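Local coordinates for aeromonas extracellular serine protease (PDB 3WQB), which cleaves peptide bonds after Lys-Lys or Lys-Arg pairs as a secreted, calcium-binding serine protease of the kexin/furin type and is a probable virulence factor, at residues A[34-42]-A[52-60]; A[483-494]-A[548-559]. The protein carries 1 engineered substitution. All coordinates share one frame; numbering follows the deposited sequence.

From the N terminus, the chain first meets itself in contact 1, where 34-42 and 52-60 close a short loop with nine residues between them, just ahead of helix 60-64 in the subtilisin domain. That loop is complete long before contact 2 begins, so the two neither nest nor cross. Contact 2, between 483-494 and 548-559, brackets 53 intervening residues of the P-domain and pairs two antiparallel strands with a calcium ion bound at one end of the pair. The contacts lie on opposite sides of the chain's centre. The nearest atoms of contact 1 and contact 2 are about 27 Å apart. One fastens irregular chain in the protease domain, the other a sheet in the P-domain.

Contact 1 (A[34-42]-A[52-60]); sequences QQWYLLNSG and IAGNDLNLW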
# COMPACT_ATOMS: atom_id res chain seq x y z
N GLN A 34 -22.43 15.17 -4.72
CA GLN A 34 -22.38 13.73 -4.98
C GLN A 34 -21.03 13.09 -4.64
O GLN A 34 -20.81 11.90 -4.88
CB GLN A 34 -22.83 13.42 -6.41
CG GLN A 34 -24.34 13.57 -6.58
CD GLN A 34 -25.13 12.40 -6.04
OE1 GLN A 34 -24.76 11.79 -5.03
NE2 GLN A 34 -26.22 12.06 -6.70
N GLN A 35 -20.14 13.89 -4.06
CA GLN A 35 -18.88 13.39 -3.49
C GLN A 35 -19.13 13.05 -2.02
O GLN A 35 -18.86 13.85 -1.12
CB GLN A 35 -17.77 14.44 -3.62
CG GLN A 35 -17.40 14.78 -5.06
CD GLN A 35 -16.41 15.93 -5.11
OE1 GLN A 35 -16.78 17.07 -5.40
NE2 GLN A 35 -15.15 15.64 -4.81
N TRP A 36 -19.68 11.86 -1.78
CA TRP A 36 -20.05 11.46 -0.42
C TRP A 36 -18.84 11.38 0.48
O TRP A 36 -18.97 11.44 1.69
CB TRP A 36 -20.79 10.11 -0.42
CG TRP A 36 -19.94 8.98 -0.95
CD1 TRP A 36 -19.84 8.58 -2.25
CD2 TRP A 36 -19.02 8.17 -0.20
NE1 TRP A 36 -18.93 7.55 -2.36
CE2 TRP A 36 -18.41 7.28 -1.12
CE3 TRP A 36 -18.67 8.09 1.15
CZ2 TRP A 36 -17.46 6.33 -0.72
CZ3 TRP A 36 -17.73 7.14 1.55
CH2 TRP A 36 -17.14 6.26 0.61
N TYR A 37 -17.66 11.21 -0.11
CA TYR A 37 -16.45 11.12 0.67
C TYR A 37 -16.06 12.44 1.32
O TYR A 37 -15.42 12.45 2.38
CB TYR A 37 -15.30 10.52 -0.15
CG TYR A 37 -14.97 11.22 -1.45
CD1 TYR A 37 -15.62 10.87 -2.64
CD2 TYR A 37 -13.95 12.16 -1.52
CE1 TYR A 37 -15.27 11.47 -3.86
CE2 TYR A 37 -13.60 12.76 -2.72
CZ TYR A 37 -14.27 12.42 -3.89
OH TYR A 37 -13.92 13.00 -5.08
N LEU A 38 -16.46 13.55 0.71
CA LEU A 38 -16.28 14.86 1.35
C LEU A 38 -17.27 15.03 2.49
O LEU A 38 -16.91 15.47 3.58
CB LEU A 38 -16.49 16.00 0.34
CG LEU A 38 -15.59 16.09 -0.89
CD1 LEU A 38 -15.99 17.30 -1.71
CD2 LEU A 38 -14.12 16.16 -0.48
N LEU A 39 -18.53 14.69 2.23
CA LEU A 39 -19.62 14.81 3.19
C LEU A 39 -20.68 13.82 2.74
O LEU A 39 -21.25 13.94 1.64
CB LEU A 39 -20.16 16.25 3.23
CG LEU A 39 -21.11 16.65 4.36
CD1 LEU A 39 -21.20 18.15 4.45
CD2 LEU A 39 -22.50 16.07 4.15
N ASN A 40 -20.92 12.83 3.58
CA ASN A 40 -21.84 11.75 3.27
C ASN A 40 -23.18 12.03 3.91
O ASN A 40 -23.33 11.93 5.13
CB ASN A 40 -21.26 10.43 3.80
CG ASN A 40 -22.07 9.21 3.41
OD1 ASN A 40 -23.25 9.30 3.05
ND2 ASN A 40 -21.43 8.05 3.49
N SER A 41 -24.15 12.41 3.07
CA SER A 41 -25.52 12.66 3.53
C SER A 41 -26.45 11.52 3.12
O SER A 41 -27.66 11.70 3.09
CB SER A 41 -26.02 13.97 2.92
OG SER A 41 -26.03 13.87 1.51
N GLY A 42 -25.87 10.37 2.79
CA GLY A 42 -26.67 9.23 2.32
C GLY A 42 -26.97 9.32 0.83
O GLY A 42 -27.86 8.61 0.34
N ILE A 52 -24.79 5.35 4.31
CA ILE A 52 -25.25 5.80 5.62
C ILE A 52 -24.54 7.11 5.96
O ILE A 52 -23.31 7.19 5.93
CB ILE A 52 -25.00 4.71 6.69
CG1 ILE A 52 -25.77 3.43 6.33
CG2 ILE A 52 -25.40 5.22 8.07
CD1 ILE A 52 -25.44 2.23 7.20
N ALA A 53 -25.32 8.14 6.25
CA ALA A 53 -24.80 9.47 6.53
C ALA A 53 -23.72 9.48 7.61
O ALA A 53 -23.81 8.75 8.60
CB ALA A 53 -25.94 10.41 6.89
N GLY A 54 -22.69 10.31 7.39
CA GLY A 54 -21.61 10.51 8.36
C GLY A 54 -20.32 9.77 8.03
O GLY A 54 -19.26 10.08 8.57
N ASN A 55 -20.43 8.79 7.13
CA ASN A 55 -19.29 7.96 6.75
C ASN A 55 -18.50 8.61 5.61
O ASN A 55 -18.72 8.36 4.43
CB ASN A 55 -19.78 6.56 6.41
CG ASN A 55 -20.34 5.86 7.62
OD1 ASN A 55 -21.55 5.58 7.70
ND2 ASN A 55 -19.48 5.57 8.58
N ASP A 56 -17.59 9.49 6.02
CA ASP A 56 -16.84 10.36 5.13
C ASP A 56 -15.56 10.78 5.84
O ASP A 56 -15.24 10.24 6.91
CB ASP A 56 -17.71 11.58 4.75
CG ASP A 56 -18.31 12.28 5.96
OD1 ASP A 56 -17.58 12.48 6.95
OD2 ASP A 56 -19.51 12.63 5.91
N LEU A 57 -14.83 11.75 5.29
CA LEU A 57 -13.57 12.17 5.89
C LEU A 57 -13.72 13.21 7.00
O LEU A 57 -12.72 13.68 7.56
CB LEU A 57 -12.61 12.68 4.81
CG LEU A 57 -12.27 11.65 3.75
CD1 LEU A 57 -11.59 12.32 2.56
CD2 LEU A 57 -11.39 10.52 4.31
N ASN A 58 -14.97 13.57 7.32
CA ASN A 58 -15.31 14.60 8.31
C ASN A 58 -14.39 15.81 8.20
O ASN A 58 -13.66 16.15 9.13
CB ASN A 58 -15.38 14.07 9.75
CG ASN A 58 -16.23 14.97 10.65
OD1 ASN A 58 -17.27 15.47 10.23
ND2 ASN A 58 -15.77 15.18 11.87
N LEU A 59 -14.43 16.44 7.02
CA LEU A 59 -13.52 17.54 6.70
C LEU A 59 -14.26 18.86 6.52
O LEU A 59 -13.65 19.87 6.16
CB LEU A 59 -12.69 17.23 5.45
CG LEU A 59 -13.43 16.79 4.18
CD1 LEU A 59 -14.34 17.87 3.62
CD2 LEU A 59 -12.40 16.36 3.14
N TRP A 60 -15.57 18.86 6.80
CA TRP A 60 -16.38 20.06 6.54
C TRP A 60 -15.89 21.32 7.27
O TRP A 60 -15.98 22.42 6.74
CB TRP A 60 -17.85 19.78 6.82
CG TRP A 60 -18.16 19.45 8.25
CD1 TRP A 60 -18.28 18.20 8.80
CD2 TRP A 60 -18.42 20.38 9.31
NE1 TRP A 60 -18.59 18.31 10.14
CE2 TRP A 60 -18.68 19.63 10.47
CE3 TRP A 60 -18.45 21.79 9.38
CZ2 TRP A 60 -18.97 20.24 11.70
CZ3 TRP A 60 -18.73 22.39 10.61
CH2 TRP A 60 -18.98 21.61 11.75
O HOH W 1 -17.31 16.34 6.12
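Asp56 reaches across to the backbone of Asn40, whose N-H points almost straight at OD2; Asn40 N and Asp56 OD2 are 2.7 Å apart, with an angle of 172° at the hydrogen, and the oxygen offers its anti lone pair. The other oxygen, OD1, turns back onto its own chain and accepts from Asn58 N in an Asx turn. The carboxylate is directed this way because Asp56 CG sits between its backbone N and carbonyl carbon (chi1 51°). Asp56 CB packs 3.3 Å from Trp36 O.

Asn40 answers with its own amide. CG of Asn40 is anti to the backbone N (chi1 -174°), and Asn40 ND2 donates to Asn55 O at 2.9 Å, the acceptor lying in the amide plane, while OD1 takes the N-H of Gly42 in a second Asx turn. Both ends of the amide are thereby held and its rotation is fixed. Asn55 O also touches the edge of the Trp36 ring, 3.3 Å from Trp36 CZ3. Backbone bonds from Gly54 N to Asn40 O and from Leu57 N to Tyr37 O extend the join in both directions. Near the start of helix 60-64, where Leu59 is the N-cap residue, Leu38 CD2 packs against Leu59 CD2 at 4.0 Å, and a water donates to Leu38 O while weakly accepting from Leu59 N.

Farther out, Arg23 and Arg18 form salt bridges with Asp56 OD2 and OD1, Trp36 NE1 donates to Ala292 O and Tyr37 OH to Val294 O. Two arginines and two backbone N-H groups surround the buried carboxylate and would probably favour its charged form. This one group ties together two irregular segments, 34-42 and 52-60, of the chain before helix 60-64.

Contact 2 (A[483-494]-A[548-559]); sequences HQRLPDLLIELV and RLEVTDVANGTR. With CA (calcium ion), chain D.
Asp488 OD1 is gripped end-on by the guanidinium of Arg559, with Arg559 NH1 at 2.8 Å and NH2 at 2.9 Å from that one oxygen. The oxygen lies in the guanidinium plane, while the carboxylate itself is turned 80° to that plane. Its partner, Asp488 OD2, binds the calcium ion at 2.3 Å and also takes NE and NH2 of Arg485, which approach side-on. Arg485 is bent at its third torsion (chi3 76°), and its NH1 and NH2 close together on Gly557 O. The two guanidinium groups stack with centres 3.8 Å apart, their charges probably offset by the Asp488 carboxylate that both grip at their edges.

Asp553 binds the calcium ion through both OD1 and OD2, and Ala555 adds its carbonyl O. Asp553 OD2 also accepts from His483 NE2 at 2.8 Å; the acceptor lies in the imidazole plane, but the proton comes from above the carboxylate plane. His483 ND1 in turn accepts from Arg485 N, so bonds at both ring nitrogens hold its orientation. Asp454, Asn578 and Asn579 supply the remaining protein ligands.

Beyond the metal, strands 489-494 and 548-553 run antiparallel, with paired backbone bonds at Leu490-Thr552, Glu492-Glu550 and Val494-Arg548. Ile491 CG2 meets Leu549 CD1 at 3.8 Å on one face. On the other, Arg548 lays its guanidinium face over Val494 while gripping Glu550 OE2, and a water donates to both Glu492 OE2 and Glu550 OE1, acids that also share Arg500.

The pair forms the middle of a four-stranded antiparallel sheet of the P-domain, flanked by strands 460-466 and 500-502, and the leucines Leu489, Leu493 and Leu549 pack on strand 471-482 of the adjoining sheet.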
# COMPACT_ATOMS: atom_id res chain seq x y z
N HIS A 483 8.29 -24.49 5.42
CA HIS A 483 6.98 -25.11 5.52
C HIS A 483 6.43 -25.34 4.13
O HIS A 483 6.51 -24.46 3.27
CB HIS A 483 6.01 -24.24 6.33
CG HIS A 483 4.74 -24.93 6.70
ND1 HIS A 483 3.69 -25.09 5.82
CD2 HIS A 483 4.34 -25.48 7.87
CE1 HIS A 483 2.71 -25.74 6.42
NE2 HIS A 483 3.07 -25.98 7.67
N GLN A 484 5.88 -26.53 3.91
CA GLN A 484 5.46 -26.96 2.58
C GLN A 484 4.11 -26.39 2.08
O GLN A 484 3.80 -26.51 0.91
CB GLN A 484 5.42 -28.49 2.50
CG GLN A 484 6.76 -29.18 2.65
CD GLN A 484 6.59 -30.67 2.90
OE1 GLN A 484 5.69 -31.10 3.62
NE2 GLN A 484 7.48 -31.46 2.30
N ARG A 485 3.33 -25.80 2.98
CA ARG A 485 2.07 -25.16 2.60
C ARG A 485 1.87 -23.85 3.38
O ARG A 485 1.12 -23.78 4.35
CB ARG A 485 0.88 -26.11 2.76
CG ARG A 485 -0.42 -25.54 2.20
CD ARG A 485 -1.51 -26.59 2.04
NE ARG A 485 -2.11 -26.95 3.31
CZ ARG A 485 -3.35 -27.42 3.46
NH1 ARG A 485 -4.13 -27.61 2.39
NH2 ARG A 485 -3.80 -27.70 4.68
N LEU A 486 2.55 -22.81 2.90
CA LEU A 486 2.65 -21.55 3.63
C LEU A 486 1.34 -20.95 4.16
O LEU A 486 1.34 -20.44 5.28
CB LEU A 486 3.43 -20.49 2.83
CG LEU A 486 4.94 -20.73 2.74
CD1 LEU A 486 5.53 -19.84 1.66
CD2 LEU A 486 5.63 -20.51 4.08
N PRO A 487 0.24 -21.01 3.38
CA PRO A 487 -0.99 -20.39 3.90
C PRO A 487 -1.59 -21.10 5.12
O PRO A 487 -2.52 -20.57 5.70
CB PRO A 487 -1.94 -20.42 2.70
CG PRO A 487 -1.02 -20.46 1.52
CD PRO A 487 0.10 -21.36 1.96
N ASP A 488 -1.04 -22.24 5.53
CA ASP A 488 -1.45 -22.85 6.79
C ASP A 488 -1.01 -22.05 8.01
O ASP A 488 -1.50 -22.29 9.11
CB ASP A 488 -0.90 -24.28 6.92
CG ASP A 488 -1.62 -25.27 6.03
OD1 ASP A 488 -2.59 -24.88 5.35
OD2 ASP A 488 -1.20 -26.45 6.01
N LEU A 489 -0.09 -21.12 7.82
CA LEU A 489 0.56 -20.47 8.96
C LEU A 489 -0.11 -19.20 9.45
O LEU A 489 -0.44 -18.29 8.67
CB LEU A 489 2.05 -20.22 8.67
CG LEU A 489 2.88 -21.46 8.32
CD1 LEU A 489 4.28 -21.03 8.01
CD2 LEU A 489 2.86 -22.51 9.43
N LEU A 490 -0.33 -19.18 10.76
CA LEU A 490 -0.76 -18.01 11.50
C LEU A 490 0.46 -17.48 12.25
O LEU A 490 1.08 -18.20 13.05
CB LEU A 490 -1.86 -18.42 12.49
CG LEU A 490 -2.23 -17.44 13.61
CD1 LEU A 490 -2.97 -16.25 13.03
CD2 LEU A 490 -3.08 -18.12 14.66
N ILE A 491 0.83 -16.22 11.98
CA ILE A 491 1.99 -15.60 12.62
C ILE A 491 1.53 -14.41 13.46
O ILE A 491 0.87 -13.50 12.95
CB ILE A 491 3.03 -15.16 11.56
CG1 ILE A 491 3.42 -16.35 10.67
CG2 ILE A 491 4.25 -14.49 12.21
CD1 ILE A 491 4.45 -16.02 9.58
N GLU A 492 1.87 -14.45 14.74
CA GLU A 492 1.39 -13.47 15.72
C GLU A 492 2.55 -12.98 16.58
O GLU A 492 3.50 -13.71 16.83
CB GLU A 492 0.31 -14.12 16.58
CG GLU A 492 -0.60 -13.19 17.37
CD GLU A 492 -1.90 -13.86 17.84
OE1 GLU A 492 -2.67 -13.20 18.56
OE2 GLU A 492 -2.17 -15.04 17.48
N LEU A 493 2.45 -11.74 17.03
CA LEU A 493 3.47 -11.12 17.88
C LEU A 493 2.84 -10.62 19.17
O LEU A 493 1.74 -10.06 19.16
CB LEU A 493 4.14 -9.96 17.14
CG LEU A 493 5.34 -9.28 17.81
CD1 LEU A 493 6.52 -10.24 17.93
CD2 LEU A 493 5.74 -8.02 17.05
N VAL A 494 3.54 -10.85 20.29
CA VAL A 494 3.05 -10.46 21.62
C VAL A 494 4.04 -9.49 22.26
O VAL A 494 5.25 -9.75 22.30
CB VAL A 494 2.85 -11.71 22.53
CG1 VAL A 494 2.14 -11.33 23.83
CG2 VAL A 494 2.08 -12.83 21.83
N ARG A 548 7.30 -11.82 21.94
CA ARG A 548 7.22 -13.21 21.53
C ARG A 548 6.58 -13.38 20.16
O ARG A 548 5.49 -12.86 19.90
CB ARG A 548 6.44 -14.03 22.58
CG ARG A 548 6.29 -15.51 22.25
CD ARG A 548 5.63 -16.27 23.38
NE ARG A 548 4.20 -16.00 23.52
CZ ARG A 548 3.66 -15.29 24.51
NH1 ARG A 548 4.43 -14.76 25.45
NH2 ARG A 548 2.34 -15.11 24.55
N LEU A 549 7.26 -14.10 19.28
CA LEU A 549 6.69 -14.50 18.00
C LEU A 549 6.05 -15.87 18.13
O LEU A 549 6.63 -16.77 18.74
CB LEU A 549 7.78 -14.55 16.92
CG LEU A 549 7.28 -14.76 15.49
CD1 LEU A 549 6.67 -13.47 14.94
CD2 LEU A 549 8.41 -15.24 14.61
N GLU A 550 4.86 -16.01 17.56
CA GLU A 550 4.14 -17.27 17.61
C GLU A 550 3.78 -17.68 16.19
O GLU A 550 3.27 -16.86 15.44
CB GLU A 550 2.86 -17.12 18.44
CG GLU A 550 3.10 -16.94 19.92
CD GLU A 550 1.84 -16.94 20.76
OE1 GLU A 550 0.71 -16.95 20.20
OE2 GLU A 550 1.97 -16.94 22.00
N VAL A 551 4.06 -18.93 15.82
CA VAL A 551 3.73 -19.45 14.50
C VAL A 551 3.01 -20.78 14.68
O VAL A 551 3.52 -21.65 15.38
CB VAL A 551 5.00 -19.66 13.63
CG1 VAL A 551 4.64 -20.25 12.27
CG2 VAL A 551 5.77 -18.36 13.47
N THR A 552 1.83 -20.93 14.07
CA THR A 552 1.05 -22.16 14.17
C THR A 552 0.57 -22.59 12.79
O THR A 552 0.13 -21.76 12.00
CB THR A 552 -0.21 -21.97 15.05
OG1 THR A 552 0.14 -21.30 16.27
CG2 THR A 552 -0.82 -23.32 15.41
N ASP A 553 0.66 -23.89 12.51
CA ASP A 553 0.02 -24.49 11.35
C ASP A 553 -1.41 -24.85 11.77
O ASP A 553 -1.61 -25.66 12.67
CB ASP A 553 0.84 -25.72 10.90
CG ASP A 553 0.19 -26.50 9.75
OD1 ASP A 553 -1.05 -26.52 9.60
OD2 ASP A 553 0.95 -27.14 8.99
N VAL A 554 -2.39 -24.21 11.14
CA VAL A 554 -3.77 -24.29 11.60
C VAL A 554 -4.71 -25.00 10.62
O VAL A 554 -5.92 -24.77 10.64
CB VAL A 554 -4.36 -22.87 11.94
CG1 VAL A 554 -3.56 -22.21 13.06
CG2 VAL A 554 -4.43 -21.98 10.70
N ALA A 555 -4.15 -25.85 9.76
CA ALA A 555 -5.00 -26.57 8.79
C ALA A 555 -4.35 -27.82 8.25
O ALA A 555 -3.17 -27.82 7.90
CB ALA A 555 -5.37 -25.65 7.63
N ASN A 556 -5.15 -28.89 8.14
CA ASN A 556 -4.71 -30.08 7.42
C ASN A 556 -5.65 -30.49 6.29
O ASN A 556 -5.39 -31.45 5.57
CB ASN A 556 -4.43 -31.25 8.37
CG ASN A 556 -5.64 -31.66 9.19
OD1 ASN A 556 -6.72 -31.09 9.08
ND2 ASN A 556 -5.44 -32.66 10.05
N GLY A 557 -6.74 -29.74 6.12
CA GLY A 557 -7.69 -30.03 5.04
C GLY A 557 -7.18 -29.51 3.71
O GLY A 557 -6.41 -28.54 3.67
N THR A 558 -7.59 -30.14 2.62
CA THR A 558 -7.28 -29.62 1.28
C THR A 558 -8.04 -28.32 1.03
O THR A 558 -9.10 -28.07 1.60
CB THR A 558 -7.62 -30.63 0.17
OG1 THR A 558 -9.03 -30.89 0.17
CG2 THR A 558 -6.84 -31.92 0.37
N ARG A 559 -7.47 -27.48 0.17
CA ARG A 559 -8.14 -26.27 -0.27
C ARG A 559 -8.01 -26.17 -1.77
O ARG A 559 -7.05 -26.67 -2.36
CB ARG A 559 -7.50 -25.04 0.37
CG ARG A 559 -7.70 -24.94 1.88
CD ARG A 559 -7.16 -23.63 2.42
NE ARG A 559 -5.71 -23.49 2.27
CZ ARG A 559 -4.80 -23.93 3.14
NH1 ARG A 559 -5.16 -24.55 4.26
NH2 ARG A 559 -3.51 -23.73 2.88
CA CA D . -0.88 -28.12 7.62
O HOH W 2 0.60 -18.64 15.92
O HOH W 3 -0.65 -17.30 17.89